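Local coordinates for protein DNA ligase (Alteromonas mediterranea, PDB 6GDR) that binds nicked duplex DNA and, as an ATP-dependent DNA ligase of the Lig E type, probably seals the nick through an adenylate intermediate, at residues 245-250 against 282-287. Numbering follows the deposited sequence.
Sequences VQFKLG and RFASFL. With nucleotides of chain A; nucleotides of chain C.
Leu-249 meets Phe-286 at the ring edge, its CD2 lying near the ring plane and 3.8 Å from Phe-286 CB. The two side chains cross at about a right angle. Phe-247 comes obliquely to Ala-284, CE1 to CB 4.0 Å. The Phe-283 ring lies between Arg-282 and the DC1 sugar of chain C. CG of Arg-282 sits over the centre of one face. C2' of DC1 lies over the opposite face, toward the rim, 3.5 Å from Phe-283 CD1. At the ring edge, in plane, lies N2 of DG12 of chain A. Phe-283 CZ lies on one face of the Arg-282 guanidinium, toward its rim. An alanine in place of Phe-283 would probably leave a gap between Arg-282 and the DC1 sugar. CG anti to the backbone N (chi1 -172°) turns Leu-249 toward 284-286, where CD1 packs on Ser-285 C (3.8 Å) and Ala-284 CB. No direct hydrogen bond joins the segments. One water bridges them, accepting from Gly-250 N and donating to Ala-284 O at 2.6 Å. Apolar packing and this water thus join the two edge strands, consistent with closing an OB barrel, while Lys-248, Gly-250 and Phe-283 meet mainly sugar-phosphate backbone and one minor-groove base edge.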
loop_
_atom_site.group_PDB
_atom_site.type_symbol
_atom_site.label_atom_id
_atom_site.label_comp_id
_atom_site.label_asym_id
_atom_site.label_seq_id
_atom_site.Cartn_x
_atom_site.Cartn_y
_atom_site.Cartn_z
ATOM N N VAL D 245 12.198 18.720 -11.716
ATOM C CA VAL D 245 11.942 18.085 -10.428
ATOM C C VAL D 245 13.169 17.275 -10.039
ATOM O O VAL D 245 13.629 16.418 -10.804
ATOM C CB VAL D 245 10.687 17.198 -10.484
ATOM C CG1 VAL D 245 10.530 16.399 -9.193
ATOM C CG2 VAL D 245 9.454 18.054 -10.729
ATOM N N GLN D 246 13.693 17.538 -8.846
ATOM C CA GLN D 246 14.881 16.870 -8.339
ATOM C C GLN D 246 14.502 15.919 -7.213
ATOM O O GLN D 246 13.660 16.240 -6.369
ATOM C CB GLN D 246 15.909 17.886 -7.838
ATOM C CG GLN D 246 15.398 18.789 -6.716
ATOM C CD GLN D 246 15.520 20.269 -7.033
ATOM O OE1 GLN D 246 15.752 20.659 -8.178
ATOM N NE2 GLN D 246 15.360 21.103 -6.011
ATOM N N PHE D 247 15.131 14.747 -7.206
ATOM C CA PHE D 247 14.894 13.755 -6.169
ATOM C C PHE D 247 16.089 12.817 -6.126
ATOM O O PHE D 247 16.845 12.703 -7.094
ATOM C CB PHE D 247 13.603 12.970 -6.422
ATOM C CG PHE D 247 13.669 12.071 -7.621
ATOM C CD1 PHE D 247 13.935 10.720 -7.477
ATOM C CD2 PHE D 247 13.468 12.577 -8.894
ATOM C CE1 PHE D 247 13.997 9.888 -8.579
ATOM C CE2 PHE D 247 13.529 11.751 -10.001
ATOM C CZ PHE D 247 13.793 10.404 -9.843
ATOM N N LYS D 248 16.246 12.144 -4.992
ATOM C CA LYS D 248 17.334 11.197 -4.809
ATOM C C LYS D 248 16.897 9.811 -5.265
ATOM O O LYS D 248 15.881 9.286 -4.798
ATOM C CB LYS D 248 17.770 11.156 -3.345
ATOM C CG LYS D 248 18.269 12.482 -2.797
ATOM C CD LYS D 248 18.955 12.303 -1.450
ATOM C CE LYS D 248 18.941 13.590 -0.636
ATOM N NZ LYS D 248 19.805 13.500 0.574
ATOM N N LEU D 249 17.667 9.224 -6.178
ATOM C CA LEU D 249 17.444 7.862 -6.650
ATOM C C LEU D 249 18.437 6.961 -5.924
ATOM O O LEU D 249 19.646 7.043 -6.165
ATOM C CB LEU D 249 17.618 7.781 -8.165
ATOM C CG LEU D 249 17.236 6.460 -8.835
ATOM C CD1 LEU D 249 15.739 6.203 -8.731
ATOM C CD2 LEU D 249 17.681 6.461 -10.293
ATOM N N GLY D 250 17.929 6.103 -5.040
ATOM C CA GLY D 250 18.782 5.397 -4.103
ATOM C C GLY D 250 18.696 3.883 -4.119
ATOM O O GLY D 250 19.398 3.223 -3.347
ATOM N N ARG D 282 7.394 8.474 -6.588
ATOM C CA ARG D 282 7.250 7.660 -5.391
ATOM C C ARG D 282 7.707 6.231 -5.662
ATOM O O ARG D 282 7.470 5.684 -6.744
ATOM C CB ARG D 282 5.801 7.656 -4.896
ATOM C CG ARG D 282 5.584 6.705 -3.735
ATOM C CD ARG D 282 4.433 7.101 -2.829
ATOM N NE ARG D 282 3.148 6.611 -3.319
ATOM C CZ ARG D 282 2.074 6.432 -2.555
ATOM N NH1 ARG D 282 2.122 6.691 -1.254
ATOM N NH2 ARG D 282 0.949 5.983 -3.092
ATOM N N PHE D 283 8.364 5.634 -4.667
ATOM C CA PHE D 283 8.866 4.263 -4.766
ATOM C C PHE D 283 9.794 4.099 -5.966
ATOM O O PHE D 283 9.857 3.028 -6.574
ATOM C CB PHE D 283 7.717 3.255 -4.852
ATOM C CG PHE D 283 6.646 3.453 -3.813
ATOM C CD1 PHE D 283 6.942 4.011 -2.578
ATOM C CD2 PHE D 283 5.338 3.079 -4.077
ATOM C CE1 PHE D 283 5.951 4.191 -1.628
ATOM C CE2 PHE D 283 4.344 3.257 -3.131
ATOM C CZ PHE D 283 4.651 3.812 -1.907
ATOM N N ALA D 284 10.523 5.156 -6.311
ATOM C CA ALA D 284 11.344 5.135 -7.510
ATOM C C ALA D 284 12.507 4.162 -7.355
ATOM O O ALA D 284 13.072 4.009 -6.269
ATOM C CB ALA D 284 11.874 6.534 -7.817
ATOM N N SER D 285 12.862 3.504 -8.457
ATOM C CA SER D 285 14.002 2.599 -8.491
ATOM C C SER D 285 14.691 2.720 -9.842
ATOM O O SER D 285 14.065 3.054 -10.851
ATOM C CB SER D 285 13.581 1.144 -8.240
ATOM O OG SER D 285 12.639 0.710 -9.203
ATOM N N PHE D 286 15.992 2.445 -9.847
ATOM C CA PHE D 286 16.796 2.569 -11.053
ATOM C C PHE D 286 16.609 1.354 -11.953
ATOM O O PHE D 286 16.451 0.226 -11.477
ATOM C CB PHE D 286 18.272 2.731 -10.683
ATOM C CG PHE D 286 19.212 2.582 -11.844
ATOM C CD1 PHE D 286 19.399 3.619 -12.743
ATOM C CD2 PHE D 286 19.918 1.406 -12.030
ATOM C CE1 PHE D 286 20.266 3.482 -13.809
ATOM C CE2 PHE D 286 20.786 1.262 -13.095
ATOM C CZ PHE D 286 20.961 2.301 -13.985
ATOM N N LEU D 287 16.625 1.595 -13.265
ATOM C CA LEU D 287 16.499 0.532 -14.257
ATOM C C LEU D 287 17.807 0.358 -15.023
ATOM O O LEU D 287 18.602 -0.535 -14.711
ATOM C CB LEU D 287 15.356 0.839 -15.225
ATOM C CG LEU D 287 13.941 0.775 -14.650
ATOM C CD1 LEU D 287 13.009 1.657 -15.463
ATOM C CD2 LEU D 287 13.438 -0.659 -14.631
ATOM P P DG A 12 18.879 7.834 0.429
ATOM O OP1 DG A 12 19.629 8.995 -0.102
ATOM O OP2 DG A 12 18.814 7.604 1.888
ATOM O "O5'" DG A 12 17.377 7.884 -0.123
ATOM C "C5'" DG A 12 17.123 8.348 -1.437
ATOM C "C4'" DG A 12 15.684 8.087 -1.855
ATOM O "O4'" DG A 12 15.255 6.809 -1.342
ATOM C "C3'" DG A 12 14.661 9.079 -1.326
ATOM O "O3'" DG A 12 14.559 10.216 -2.186
ATOM C "C2'" DG A 12 13.370 8.260 -1.294
ATOM C "C1'" DG A 12 13.846 6.805 -1.199
ATOM N N9 DG A 12 13.512 6.155 0.067
ATOM C C8 DG A 12 14.387 5.777 1.057
ATOM N N7 DG A 12 13.808 5.207 2.076
ATOM C C5 DG A 12 12.458 5.204 1.741
ATOM C C6 DG A 12 11.343 4.715 2.462
ATOM O O6 DG A 12 11.326 4.169 3.575
ATOM N N1 DG A 12 10.153 4.910 1.765
ATOM C C2 DG A 12 10.056 5.501 0.527
ATOM N N2 DG A 12 8.822 5.601 0.013
ATOM N N3 DG A 12 11.093 5.964 -0.161
ATOM C C4 DG A 12 12.260 5.782 0.506
ATOM O OP3 DC C 1 5.537 -3.923 1.635
ATOM P P DC C 1 4.703 -2.747 1.975
ATOM O OP1 DC C 1 4.813 -2.530 3.431
ATOM O OP2 DC C 1 3.366 -2.965 1.380
ATOM O "O5'" DC C 1 5.342 -1.481 1.240
ATOM C "C5'" DC C 1 4.506 -0.531 0.599
ATOM C "C4'" DC C 1 5.315 0.390 -0.289
ATOM O "O4'" DC C 1 6.117 1.280 0.533
ATOM C "C3'" DC C 1 6.309 -0.312 -1.197
ATOM O "O3'" DC C 1 5.698 -0.719 -2.415
ATOM C "C2'" DC C 1 7.369 0.755 -1.401
ATOM C "C1'" DC C 1 7.401 1.450 -0.045
ATOM N N1 DC C 1 8.422 0.889 0.884
ATOM C C2 DC C 1 9.755 1.281 0.757
ATOM O O2 DC C 1 10.060 2.094 -0.124
ATOM N N3 DC C 1 10.676 0.762 1.606
ATOM C C4 DC C 1 10.304 -0.110 2.543
ATOM N N4 DC C 1 11.248 -0.596 3.359
ATOM C C5 DC C 1 8.947 -0.525 2.687
ATOM C C6 DC C 1 8.049 -0.006 1.844
ATOM P P DG A 11 22.344 3.389 2.646
ATOM O OP1 DG A 11 23.559 4.125 2.226
ATOM O OP2 DG A 11 21.903 3.443 4.058
ATOM O "O5'" DG A 11 21.117 3.850 1.730
ATOM C "C5'" DG A 11 21.261 3.867 0.318
ATOM C "C4'" DG A 11 19.930 4.123 -0.369
ATOM O "O4'" DG A 11 19.092 2.948 -0.271
ATOM C "C3'" DG A 11 19.089 5.231 0.236
ATOM O "O3'" DG A 11 19.495 6.507 -0.235
ATOM C "C2'" DG A 11 17.685 4.864 -0.226
ATOM C "C1'" DG A 11 17.726 3.337 -0.313
ATOM N N9 DG A 11 17.010 2.680 0.775
ATOM C C8 DG A 11 17.534 2.220 1.958
ATOM N N7 DG A 11 16.644 1.682 2.746
ATOM C C5 DG A 11 15.452 1.797 2.040
ATOM C C6 DG A 11 14.141 1.392 2.389
ATOM O O6 DG A 11 13.761 0.830 3.426
ATOM N N1 DG A 11 13.224 1.699 1.385
ATOM C C2 DG A 11 13.535 2.320 0.198
ATOM N N2 DG A 11 12.519 2.534 -0.647
ATOM N N3 DG A 11 14.757 2.705 -0.137
ATOM C C4 DG A 11 15.661 2.413 0.828
HETATM O O HOH W 1 14.817 5.375 -4.917
#